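Local coordinates for Rna-directed RNA polymerase (PDB 3ZED), which probably acts as the RNA-directed RNA polymerase of a birnavirus, extending RNA from ribonucleoside triphosphates, and is found both free and covalently attached to the genomic RNA, at residues L332-S336 and G472-T476; C410-Q416 and A448-D454; V29-K33 and I125-K129; A153-Y159 and A588-E594; P360-G364 and D682-P686. One frame throughout, in Å; residues are numbered along the deposited sequence.

Interaction 1 (L332-S336 and G472-T476); sequences LSMVS and GNAFT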
# COMPACT_ATOMS: atom_id res chain seq x y z
N LEU B 332 2.65 -13.43 -4.56
CA LEU B 332 2.25 -12.17 -5.17
C LEU B 332 3.44 -11.20 -5.27
O LEU B 332 3.64 -10.57 -6.31
CB LEU B 332 1.10 -11.48 -4.37
CG LEU B 332 -0.29 -12.10 -4.40
CD1 LEU B 332 -1.23 -11.33 -3.54
CD2 LEU B 332 -0.84 -12.16 -5.81
N SER B 333 4.22 -11.09 -4.17
CA SER B 333 5.37 -10.19 -4.04
C SER B 333 6.48 -10.57 -4.99
O SER B 333 7.21 -9.67 -5.42
CB SER B 333 5.88 -10.15 -2.61
OG SER B 333 4.86 -9.62 -1.78
N MET B 334 6.58 -11.86 -5.37
CA MET B 334 7.56 -12.33 -6.35
C MET B 334 7.26 -11.74 -7.76
O MET B 334 8.17 -11.60 -8.56
CB MET B 334 7.57 -13.86 -6.40
CG MET B 334 8.39 -14.49 -5.31
SD MET B 334 8.19 -16.28 -5.19
CE MET B 334 9.03 -16.82 -6.67
N VAL B 335 6.01 -11.36 -8.04
CA VAL B 335 5.61 -10.78 -9.33
C VAL B 335 5.83 -9.24 -9.31
O VAL B 335 6.39 -8.68 -10.25
CB VAL B 335 4.13 -11.15 -9.71
CG1 VAL B 335 3.72 -10.55 -11.06
CG2 VAL B 335 3.92 -12.67 -9.69
N SER B 336 5.38 -8.57 -8.25
CA SER B 336 5.42 -7.11 -8.18
C SER B 336 6.75 -6.49 -7.76
O SER B 336 7.20 -5.57 -8.44
CB SER B 336 4.32 -6.59 -7.25
OG SER B 336 4.40 -7.20 -5.97
N GLY B 472 -4.14 -3.99 2.35
CA GLY B 472 -2.89 -4.46 2.92
C GLY B 472 -2.25 -5.56 2.10
O GLY B 472 -1.07 -5.85 2.29
N ASN B 473 -2.99 -6.17 1.15
CA ASN B 473 -2.41 -7.19 0.28
C ASN B 473 -1.28 -6.54 -0.56
O ASN B 473 -1.26 -5.32 -0.72
CB ASN B 473 -3.48 -7.91 -0.59
CG ASN B 473 -3.76 -7.28 -1.95
OD1 ASN B 473 -3.05 -7.50 -2.93
ND2 ASN B 473 -4.83 -6.53 -2.05
N ALA B 474 -0.34 -7.36 -1.07
CA ALA B 474 0.83 -6.93 -1.85
C ALA B 474 0.48 -6.02 -3.05
O ALA B 474 1.28 -5.16 -3.41
CB ALA B 474 1.60 -8.15 -2.32
N PHE B 475 -0.71 -6.17 -3.63
CA PHE B 475 -1.12 -5.38 -4.79
C PHE B 475 -2.03 -4.19 -4.43
O PHE B 475 -2.57 -3.56 -5.34
CB PHE B 475 -1.81 -6.29 -5.83
CG PHE B 475 -0.83 -6.97 -6.79
CD1 PHE B 475 0.21 -7.75 -6.31
CD2 PHE B 475 -0.96 -6.81 -8.17
CE1 PHE B 475 1.13 -8.35 -7.19
CE2 PHE B 475 -0.06 -7.42 -9.04
CZ PHE B 475 0.98 -8.18 -8.55
N THR B 476 -2.17 -3.83 -3.13
CA THR B 476 -3.07 -2.74 -2.71
C THR B 476 -2.78 -1.43 -3.50
O THR B 476 -3.69 -0.91 -4.17
CB THR B 476 -3.04 -2.52 -1.18
OG1 THR B 476 -3.46 -3.72 -0.51
CG2 THR B 476 -3.97 -1.37 -0.74
O HOH W 1 4.01 -5.69 -3.73
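Ser333 and Ala474 bring the two backbones together, CA to CA 6.0 Å, where helix 326-340 passes the loop 472-476. That loop closes as a type I turn from Asn473 to Thr476 and runs straight into helix 476-493; its sequence and its place in the palm fit polymerase motif B, the glycine-containing loop and helix that in related enzymes lie near template and nucleotide. The turn is fixed from within by an Asx turn, Phe475 N donating to Asn473 OD1 from above the carbonyl plane, and Thr476 OG1 donates to Asn473 O. Across the contact no direct hydrogen bond forms. The methyl of Ala474 presses between two neighbours on the helix, Leu332 CB at 3.9 Å from its CB and Ser333 OG at 3.6 Å; that hydroxyl is bonded to His329 O. Phe475 turns its ring edge to the helix, meeting Leu332 O in the ring plane, with 3.5 Å from CE1 to O. Ser336 CB approaches the same CE1 obliquely at 3.6 Å. Ser336 turns OG between its own N and carbonyl carbon (chi1 54°), which leaves it beside a bridging water, 2.7 Å from OG, that donates to Ala474 O.

Interaction 2 (C410-Q416 and A448-D454); sequences CTPQHMQ and APSMVVD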
# COMPACT_ATOMS: atom_id res chain seq x y z
N CYS B 410 -12.40 -2.22 -6.17
CA CYS B 410 -11.60 -3.16 -6.95
C CYS B 410 -12.35 -4.44 -7.29
O CYS B 410 -12.97 -5.06 -6.43
CB CYS B 410 -10.30 -3.46 -6.24
SG CYS B 410 -9.03 -4.20 -7.28
N THR B 411 -12.31 -4.82 -8.58
CA THR B 411 -12.84 -6.08 -9.07
C THR B 411 -11.64 -7.02 -9.30
O THR B 411 -10.54 -6.51 -9.56
CB THR B 411 -13.66 -5.93 -10.38
OG1 THR B 411 -12.78 -5.60 -11.45
CG2 THR B 411 -14.81 -4.93 -10.26
N PRO B 412 -11.81 -8.37 -9.29
CA PRO B 412 -10.66 -9.24 -9.61
C PRO B 412 -10.05 -8.88 -10.98
O PRO B 412 -8.84 -8.98 -11.15
CB PRO B 412 -11.27 -10.64 -9.59
CG PRO B 412 -12.46 -10.52 -8.67
CD PRO B 412 -13.02 -9.16 -9.00
N GLN B 413 -10.89 -8.36 -11.91
CA GLN B 413 -10.52 -7.94 -13.26
C GLN B 413 -9.59 -6.73 -13.27
O GLN B 413 -8.77 -6.62 -14.18
CB GLN B 413 -11.76 -7.69 -14.13
CG GLN B 413 -12.48 -9.01 -14.57
CD GLN B 413 -13.28 -9.67 -13.45
OE1 GLN B 413 -13.70 -9.02 -12.48
NE2 GLN B 413 -13.46 -10.98 -13.53
N HIS B 414 -9.69 -5.83 -12.28
CA HIS B 414 -8.76 -4.70 -12.15
C HIS B 414 -7.36 -5.24 -11.84
O HIS B 414 -6.39 -4.82 -12.47
CB HIS B 414 -9.19 -3.73 -11.04
CG HIS B 414 -10.32 -2.84 -11.42
ND1 HIS B 414 -11.60 -3.07 -10.94
CD2 HIS B 414 -10.33 -1.72 -12.18
CE1 HIS B 414 -12.35 -2.09 -11.43
NE2 HIS B 414 -11.63 -1.25 -12.18
N MET B 415 -7.26 -6.20 -10.90
CA MET B 415 -5.97 -6.79 -10.54
C MET B 415 -5.42 -7.62 -11.71
O MET B 415 -4.21 -7.62 -11.92
CB MET B 415 -6.08 -7.65 -9.28
CG MET B 415 -4.77 -8.26 -8.87
SD MET B 415 -4.81 -8.85 -7.19
CE MET B 415 -3.28 -9.74 -7.17
N GLN B 416 -6.30 -8.30 -12.45
CA GLN B 416 -5.91 -9.09 -13.61
C GLN B 416 -5.27 -8.18 -14.68
O GLN B 416 -4.27 -8.57 -15.28
CB GLN B 416 -7.13 -9.82 -14.18
CG GLN B 416 -6.76 -10.86 -15.23
CD GLN B 416 -7.96 -11.63 -15.64
OE1 GLN B 416 -8.96 -11.05 -16.10
NE2 GLN B 416 -7.91 -12.93 -15.49
N ALA B 448 -4.45 -15.84 -8.98
CA ALA B 448 -4.06 -14.82 -8.00
C ALA B 448 -5.09 -13.69 -7.81
O ALA B 448 -5.40 -13.42 -6.66
CB ALA B 448 -2.69 -14.23 -8.34
N PRO B 449 -5.67 -13.04 -8.85
CA PRO B 449 -6.64 -11.96 -8.58
C PRO B 449 -7.82 -12.38 -7.69
O PRO B 449 -8.25 -11.55 -6.88
CB PRO B 449 -7.10 -11.54 -9.98
CG PRO B 449 -5.94 -11.86 -10.87
CD PRO B 449 -5.45 -13.18 -10.31
N SER B 450 -8.29 -13.65 -7.77
CA SER B 450 -9.43 -14.11 -6.95
C SER B 450 -9.01 -14.62 -5.58
O SER B 450 -9.87 -14.94 -4.75
CB SER B 450 -10.25 -15.17 -7.68
OG SER B 450 -11.12 -14.53 -8.59
N MET B 451 -7.72 -14.63 -5.30
CA MET B 451 -7.26 -15.02 -3.99
C MET B 451 -7.29 -13.83 -3.02
O MET B 451 -7.41 -14.03 -1.82
CB MET B 451 -5.86 -15.62 -4.07
CG MET B 451 -5.87 -17.05 -4.58
SD MET B 451 -4.18 -17.56 -4.83
CE MET B 451 -3.82 -18.27 -3.24
N VAL B 452 -7.19 -12.60 -3.54
CA VAL B 452 -7.12 -11.41 -2.68
C VAL B 452 -8.19 -10.35 -3.05
O VAL B 452 -8.33 -9.37 -2.32
CB VAL B 452 -5.68 -10.79 -2.63
CG1 VAL B 452 -4.67 -11.79 -2.07
CG2 VAL B 452 -5.23 -10.28 -3.99
N VAL B 453 -8.98 -10.58 -4.13
CA VAL B 453 -10.05 -9.65 -4.54
C VAL B 453 -11.38 -10.41 -4.60
O VAL B 453 -11.47 -11.44 -5.29
CB VAL B 453 -9.78 -8.89 -5.86
CG1 VAL B 453 -10.82 -7.78 -6.06
CG2 VAL B 453 -8.35 -8.34 -5.94
N ASP B 454 -12.41 -9.88 -3.87
CA ASP B 454 -13.77 -10.42 -3.74
C ASP B 454 -13.75 -11.86 -3.23
O ASP B 454 -14.52 -12.70 -3.71
CB ASP B 454 -14.55 -10.35 -5.09
CG ASP B 454 -14.98 -8.96 -5.53
OD1 ASP B 454 -15.10 -8.07 -4.67
OD2 ASP B 454 -15.22 -8.78 -6.74
O HOH W 2 -15.73 -6.06 -6.67
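Pro412 and Pro449 bring two helix ends together, their CA atoms 5.0 Å apart, in a contact that is mainly apolar. The axes of the short segment 412-416 and of the weakly bonded, kinked end 448-452 run at 136° to each other. Pro449 CB presses on the carbonyl Pro412 O at 3.3 Å, while its CG reaches the backbone of Gln416. Met415 and Val453 make up much of the rest. With CG anti to the backbone N (chi1 -179°) the extended Met415 chain runs across Pro449 at about a right angle; SD rests against Val452 CG2 at 3.5 Å and Val453 CG2 at 3.8 Å, and the terminal CE also lies on Val452 CG2. The second methyl of Val453, CG1, points the other way into the start of the helix, 3.4 Å from Pro412 N and alongside Cys410.

The polar groups have partners of their own. The carboxylate of Asp454 lies across the Pro412 ring, OD2 coming to 3.2 Å from CD, and its OD1 accepts from Gly468 N. A water placed to donate to Cys410 O and Asp454 OD2 lies between the segments. Ser450 OG, near Pro412 CB, is bonded to Leu782 O, and Leu782 of helix 781-789 touches both prolines.

Within 410-416, Thr411 and His414 form a capping box: His414 N donates to Thr411 OG1, and Thr411 N to His414 ND1 at 3.0 Å. A bound potassium ion lies about 8 Å from the Thr411 side chain. The capping box starts helix 412-426, and apolar packing holds that helix to the end of helix 438-452 within the polymerase palm.

Interaction 3 (V29-K33 and I125-K129); sequences VLIPK and ITLLK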
# COMPACT_ATOMS: atom_id res chain seq x y z
N VAL B 29 -10.47 20.52 34.40
CA VAL B 29 -11.29 21.12 33.35
C VAL B 29 -10.39 21.29 32.10
O VAL B 29 -10.84 20.98 30.99
CB VAL B 29 -11.99 22.43 33.77
CG1 VAL B 29 -13.16 22.74 32.84
CG2 VAL B 29 -12.48 22.36 35.21
N LEU B 30 -9.11 21.72 32.28
CA LEU B 30 -8.16 21.84 31.17
C LEU B 30 -7.96 20.48 30.51
O LEU B 30 -8.03 20.37 29.28
CB LEU B 30 -6.80 22.41 31.64
CG LEU B 30 -5.61 22.28 30.64
CD1 LEU B 30 -5.75 23.24 29.46
CD2 LEU B 30 -4.28 22.46 31.34
N ILE B 31 -7.72 19.45 31.32
CA ILE B 31 -7.47 18.10 30.81
C ILE B 31 -8.80 17.40 30.54
O ILE B 31 -9.56 17.16 31.48
CB ILE B 31 -6.57 17.27 31.76
CG1 ILE B 31 -5.32 18.04 32.27
CG2 ILE B 31 -6.22 15.91 31.17
CD1 ILE B 31 -4.31 18.59 31.20
N PRO B 32 -9.08 17.04 29.27
CA PRO B 32 -10.31 16.28 28.98
C PRO B 32 -10.25 14.90 29.64
O PRO B 32 -9.17 14.39 29.91
CB PRO B 32 -10.31 16.17 27.44
CG PRO B 32 -9.29 17.21 26.98
CD PRO B 32 -8.27 17.23 28.05
N LYS B 33 -11.41 14.31 29.96
CA LYS B 33 -11.42 12.98 30.58
C LYS B 33 -11.00 11.92 29.56
O LYS B 33 -11.29 12.07 28.36
CB LYS B 33 -12.81 12.66 31.16
N ILE B 125 -1.06 14.45 27.49
CA ILE B 125 -1.55 15.39 28.50
C ILE B 125 -0.40 16.28 29.02
O ILE B 125 -0.64 17.44 29.39
CB ILE B 125 -2.25 14.55 29.63
CG1 ILE B 125 -3.59 13.98 29.13
CG2 ILE B 125 -2.43 15.29 30.94
CD1 ILE B 125 -4.45 14.89 28.20
N THR B 126 0.84 15.73 29.04
CA THR B 126 2.03 16.49 29.47
C THR B 126 2.23 17.63 28.46
O THR B 126 2.38 18.77 28.89
CB THR B 126 3.25 15.57 29.63
OG1 THR B 126 2.88 14.47 30.47
CG2 THR B 126 4.43 16.29 30.28
N LEU B 127 2.14 17.33 27.14
CA LEU B 127 2.27 18.34 26.08
C LEU B 127 1.15 19.39 26.19
O LEU B 127 1.43 20.59 26.06
CB LEU B 127 2.32 17.69 24.68
CG LEU B 127 2.43 18.62 23.46
CD1 LEU B 127 3.72 19.44 23.47
CD2 LEU B 127 2.32 17.84 22.18
N LEU B 128 -0.09 18.98 26.48
CA LEU B 128 -1.22 19.90 26.62
C LEU B 128 -0.97 20.90 27.76
O LEU B 128 -1.30 22.09 27.61
CB LEU B 128 -2.56 19.14 26.85
CG LEU B 128 -3.82 19.99 27.13
CD1 LEU B 128 -4.10 20.95 25.97
CD2 LEU B 128 -5.03 19.12 27.35
N LYS B 129 -0.42 20.41 28.90
CA LYS B 129 -0.06 21.26 30.05
C LYS B 129 1.01 22.27 29.63
O LYS B 129 0.86 23.47 29.90
CB LYS B 129 0.42 20.41 31.24
CG LYS B 129 -0.70 19.68 31.98
CD LYS B 129 -0.17 18.49 32.77
CE LYS B 129 -1.28 17.80 33.53
NZ LYS B 129 -0.92 16.41 33.91
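Ile31 lies against Ile125 and Lys129 where an irregular N-terminal strip of chain, 29-33, runs over the first turn of helix 125-137. This is a loop-on-helix contact at the surface of the protein, held by apolar side chains without any hydrogen bond between the two segments.

From CB the Ile31 side chain divides in two. The short branch, CG2, stands anti to the backbone N and goes to Ile125, meeting CD1 at 3.6 Å and both CG1 and CG2 at slightly greater range; the two isoleucines cross at a slant. The long branch turns at CG1 (chi2 -59°) and carries CD1 farther along the helix. There the terminal methyl is shared among three residues one turn of the helix apart or less: it is 3.8 Å from Ile125 CG2, 4.0 Å from Leu128 CD2 and 3.9 Å from Lys129 CG. The lysine chain is extended and passes Ile31 at about a right angle, so that its methylene carbons, including CE, serve as the apolar partner.

Leu128 packs beside it. Its CD2 lies next to the backbone Leu30 O, an oxygen hydrogen-bonded to Arg151 NH1, and Leu30 CD1 packs more loosely on Leu128 CG. Pro32 continues the strip toward Ile154 and Ala155 of helix 143-156. Its CD and Leu128 CD2 meet tip to tip at 3.8 Å.

Interaction 4 (A153-Y159 and A588-E594); sequences AIATLQY and AYPKGLE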
# COMPACT_ATOMS: atom_id res chain seq x y z
N ALA B 153 -8.57 17.81 19.83
CA ALA B 153 -8.14 16.49 19.32
C ALA B 153 -8.08 15.45 20.47
O ALA B 153 -8.58 14.34 20.31
CB ALA B 153 -6.79 16.59 18.62
N ILE B 154 -7.55 15.85 21.66
CA ILE B 154 -7.49 14.98 22.83
C ILE B 154 -8.92 14.64 23.30
O ILE B 154 -9.19 13.48 23.64
CB ILE B 154 -6.65 15.65 23.97
CG1 ILE B 154 -5.13 15.67 23.60
CG2 ILE B 154 -6.88 14.95 25.33
CD1 ILE B 154 -4.24 16.54 24.46
N ALA B 155 -9.84 15.63 23.26
CA ALA B 155 -11.23 15.46 23.68
C ALA B 155 -12.11 14.68 22.70
O ALA B 155 -13.06 14.05 23.15
CB ALA B 155 -11.87 16.82 23.94
N THR B 156 -11.82 14.69 21.38
CA THR B 156 -12.70 14.05 20.38
C THR B 156 -12.10 12.86 19.65
O THR B 156 -12.86 12.09 19.05
CB THR B 156 -13.18 15.09 19.37
OG1 THR B 156 -12.04 15.60 18.67
CG2 THR B 156 -13.98 16.22 20.03
N LEU B 157 -10.77 12.71 19.67
CA LEU B 157 -10.10 11.59 19.01
C LEU B 157 -9.65 10.53 20.02
O LEU B 157 -9.67 10.74 21.23
CB LEU B 157 -8.87 12.06 18.16
CG LEU B 157 -9.08 13.15 17.10
CD1 LEU B 157 -7.79 13.47 16.40
CD2 LEU B 157 -10.17 12.77 16.08
N GLN B 158 -9.26 9.37 19.50
CA GLN B 158 -8.72 8.28 20.28
C GLN B 158 -7.82 7.43 19.40
O GLN B 158 -8.28 6.89 18.39
CB GLN B 158 -9.83 7.41 20.91
CG GLN B 158 -9.30 6.25 21.76
CD GLN B 158 -8.45 6.72 22.91
OE1 GLN B 158 -8.94 7.40 23.81
NE2 GLN B 158 -7.16 6.42 22.88
N TYR B 159 -6.54 7.30 19.78
CA TYR B 159 -5.67 6.37 19.08
C TYR B 159 -5.95 4.98 19.63
O TYR B 159 -6.07 4.81 20.86
CB TYR B 159 -4.18 6.74 19.17
CG TYR B 159 -3.31 5.72 18.45
CD1 TYR B 159 -3.21 5.72 17.06
CD2 TYR B 159 -2.70 4.69 19.15
CE1 TYR B 159 -2.47 4.74 16.39
CE2 TYR B 159 -1.98 3.69 18.49
CZ TYR B 159 -1.86 3.73 17.11
OH TYR B 159 -1.11 2.78 16.45
N ALA B 588 -1.52 15.20 19.71
CA ALA B 588 -2.53 14.86 20.72
C ALA B 588 -2.44 13.37 21.11
O ALA B 588 -2.48 13.05 22.30
CB ALA B 588 -3.93 15.18 20.20
N TYR B 589 -2.34 12.47 20.11
CA TYR B 589 -2.28 11.03 20.32
C TYR B 589 -1.04 10.41 19.68
O TYR B 589 -1.15 9.83 18.60
CB TYR B 589 -3.55 10.35 19.80
CG TYR B 589 -4.71 10.53 20.75
CD1 TYR B 589 -4.88 9.68 21.84
CD2 TYR B 589 -5.61 11.58 20.60
CE1 TYR B 589 -5.93 9.86 22.74
CE2 TYR B 589 -6.65 11.78 21.50
CZ TYR B 589 -6.80 10.92 22.57
OH TYR B 589 -7.82 11.13 23.47
N PRO B 590 0.14 10.50 20.33
CA PRO B 590 1.34 9.88 19.73
C PRO B 590 1.26 8.37 19.72
O PRO B 590 0.64 7.78 20.63
CB PRO B 590 2.49 10.36 20.63
CG PRO B 590 1.85 10.75 21.93
CD PRO B 590 0.44 11.16 21.63
N LYS B 591 1.81 7.73 18.67
CA LYS B 591 1.92 6.27 18.64
C LYS B 591 3.11 5.95 19.53
O LYS B 591 4.12 6.69 19.48
CB LYS B 591 2.15 5.72 17.21
CG LYS B 591 1.01 5.94 16.24
CD LYS B 591 1.29 5.25 14.92
CE LYS B 591 0.20 5.55 13.91
NZ LYS B 591 0.27 4.67 12.71
N GLY B 592 3.00 4.92 20.35
CA GLY B 592 4.11 4.49 21.19
C GLY B 592 5.01 3.52 20.44
O GLY B 592 4.89 3.38 19.22
N LEU B 593 5.90 2.84 21.18
CA LEU B 593 6.74 1.79 20.59
C LEU B 593 5.86 0.56 20.35
O LEU B 593 5.44 -0.07 21.32
CB LEU B 593 7.92 1.42 21.52
CG LEU B 593 9.16 2.30 21.51
CD1 LEU B 593 10.13 1.82 22.54
CD2 LEU B 593 9.83 2.28 20.14
N GLU B 594 5.53 0.27 19.09
CA GLU B 594 4.68 -0.89 18.76
C GLU B 594 5.56 -2.02 18.18
O GLU B 594 5.37 -2.50 17.06
CB GLU B 594 3.53 -0.50 17.83
CG GLU B 594 2.45 0.31 18.55
CD GLU B 594 1.42 1.00 17.68
OE1 GLU B 594 1.20 0.56 16.53
OE2 GLU B 594 0.81 1.99 18.16
O HOH W 3 -8.52 9.34 25.94
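Tyr589 inserts its ring between the last turn of helix 143-156 and strand 157-160, and its hydroxyl both donates and accepts. As donor, OH reaches Ile154 O at 2.7 Å, in the carbonyl plane and on a lone pair. As acceptor it takes a proton from a water at 3.1 Å, which also donates to Gln158 OE1. Leu157 O lies near the same hydroxyl but is served by Gln311 NE2.

Gln158 is satisfied through both ends of its amide. NE2 donates almost straight to Tyr159 O (2.8 Å, 176°) and also bonds Gly121 O. The bend at chi2 (61°) folds the amide back toward Tyr589, whose ring plane it meets at 71°. Gln158 CA sits over one face of that ring in a CH-pi contact, 4.1 Å from the centroid, and Ala153 O lies at the ring edge.

Tyr159, CG anti to its N, extends toward the far end of loop 588-594. Its OH donates to Glu594 OE2 at 2.7 Å, which receives it on its syn lone pair. The Lys591 chain runs at about a right angle to the Tyr159 side chain, its CG 3.7 Å from Tyr159 CE1. Beyond the tyrosines, Ala588 CB packs against both Ala153 CB and Ile154 CG1.

The palm and thumb parts of the chain are thus joined by two tyrosine hydroxyls that both donate across the contact, Tyr589 to a backbone carbonyl and Tyr159 to a carboxylate. The second pairing is consistent with an ionised Glu594.

Interaction 5 (P360-G364 and D682-P686); sequences PFHGG and DINTP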
# COMPACT_ATOMS: atom_id res chain seq x y z
N PRO B 360 8.85 14.39 -0.17
CA PRO B 360 8.86 15.86 -0.26
C PRO B 360 10.18 16.46 0.23
O PRO B 360 10.47 17.63 -0.01
CB PRO B 360 7.69 16.28 0.64
CG PRO B 360 7.61 15.17 1.70
CD PRO B 360 8.08 13.90 1.01
N PHE B 361 10.98 15.64 0.93
CA PHE B 361 12.26 16.05 1.49
C PHE B 361 13.34 16.07 0.41
O PHE B 361 13.10 15.64 -0.73
CB PHE B 361 12.64 15.15 2.68
CG PHE B 361 11.68 15.38 3.83
CD1 PHE B 361 11.70 16.58 4.55
CD2 PHE B 361 10.71 14.43 4.14
CE1 PHE B 361 10.77 16.81 5.57
CE2 PHE B 361 9.80 14.67 5.15
CZ PHE B 361 9.83 15.86 5.86
N HIS B 362 14.50 16.68 0.73
CA HIS B 362 15.65 16.78 -0.17
C HIS B 362 15.25 17.46 -1.51
O HIS B 362 15.67 17.05 -2.60
CB HIS B 362 16.31 15.39 -0.36
CG HIS B 362 16.83 14.86 0.94
ND1 HIS B 362 16.18 13.84 1.61
CD2 HIS B 362 17.84 15.32 1.72
CE1 HIS B 362 16.82 13.69 2.76
NE2 HIS B 362 17.83 14.55 2.87
N GLY B 363 14.42 18.50 -1.39
CA GLY B 363 13.95 19.31 -2.50
C GLY B 363 12.77 18.80 -3.29
O GLY B 363 12.40 19.44 -4.27
N GLY B 364 12.19 17.66 -2.88
CA GLY B 364 11.02 17.04 -3.54
C GLY B 364 9.82 17.97 -3.67
O GLY B 364 9.25 18.13 -4.76
N ASP B 682 19.42 20.46 6.22
CA ASP B 682 19.86 19.14 5.72
C ASP B 682 18.71 18.28 5.17
O ASP B 682 18.88 17.69 4.11
CB ASP B 682 20.59 18.33 6.81
CG ASP B 682 21.91 18.92 7.32
OD1 ASP B 682 22.42 19.89 6.69
OD2 ASP B 682 22.40 18.43 8.36
N ILE B 683 17.56 18.23 5.86
CA ILE B 683 16.45 17.40 5.39
C ILE B 683 15.83 17.98 4.09
O ILE B 683 15.12 17.27 3.39
CB ILE B 683 15.37 17.17 6.49
CG1 ILE B 683 14.64 18.46 6.91
CG2 ILE B 683 15.98 16.44 7.68
CD1 ILE B 683 13.40 18.28 7.77
N ASN B 684 16.13 19.25 3.77
CA ASN B 684 15.59 19.93 2.60
C ASN B 684 16.62 20.16 1.52
O ASN B 684 16.28 20.72 0.48
CB ASN B 684 14.96 21.25 3.02
CG ASN B 684 13.62 21.04 3.65
OD1 ASN B 684 12.73 20.42 3.05
ND2 ASN B 684 13.45 21.54 4.85
N THR B 685 17.86 19.72 1.74
CA THR B 685 18.94 19.94 0.78
C THR B 685 18.82 18.99 -0.41
O THR B 685 18.84 17.77 -0.24
CB THR B 685 20.30 19.85 1.48
OG1 THR B 685 20.34 20.92 2.41
CG2 THR B 685 21.50 19.98 0.51
N PRO B 686 18.67 19.56 -1.64
CA PRO B 686 18.60 18.69 -2.83
C PRO B 686 19.99 18.20 -3.21
O PRO B 686 20.96 18.91 -3.05
CB PRO B 686 18.02 19.60 -3.92
CG PRO B 686 18.05 20.99 -3.37
CD PRO B 686 18.62 20.99 -2.00
O HOH W 4 12.43 19.43 0.54
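Phe361 and His362 carry one side of this contact, a type I' turn from Phe361 to Gly364 set against the end of helix 677-683. The segment starts with Pro360, whose carbonyl accepts from a water that also donates to Asn684 OD1 and accepts from Gly363 N, so three groups are tied at one point, while Asn684 ND2 is bonded to Leu680 O. Phe361 follows: its CB lies 3.3 Å from Ile683 O, and its ring runs side by side with the Ile683 chain, CE1 to CD1 3.7 Å. His362, at positive phi (56°), makes the one direct hydrogen bond of the pair, N to Ile683 O at 2.8 Å and 159°. The same carbonyl oxygen sits over the centre of the imidazole, while Thr685 O is in the ring plane at the edge, 3.3 Å from CD2. Pro686 CA returns a CA-H...O contact to His362 O, 3.4 Å between those two atoms. Gly363 passes near Asn684 O and Pro686, and Gly364 N closes the turn on Phe361 O. From there helix 364-377 begins. Strand 573-578 packs on Pro360, Phe361 and Asn684, and Trp563 of strand 563-568 meets the Phe361 ring edge-to-face; the turn thus sits between these strands and the end of helix 677-683.

Two clusters and one separate contact emerge. Interactions 1 and 2, centres 12 Å apart, pack on each other within the palm: Met415 CE lies 3.7 Å from both Leu332 CD2 and Phe475 CG, so loop 472-476 and the helix pair form one core. Both lie about 12 Å, side chain to side chain, from the predicted GTP-binding loop (Asn473 to Gly248, Val452 to Leu249). Interactions 3 and 4, centres 13 Å apart, meet through Ile154, whose CG2 is 3.7 Å from Pro32 CG. They lie away from the annotated sites. Interaction 5 touches neither cluster; its nearest atoms are about 16 Å from interaction 4 and about 19 Å from interaction 1, and, like interaction 4, it joins the palm and thumb parts of the chain.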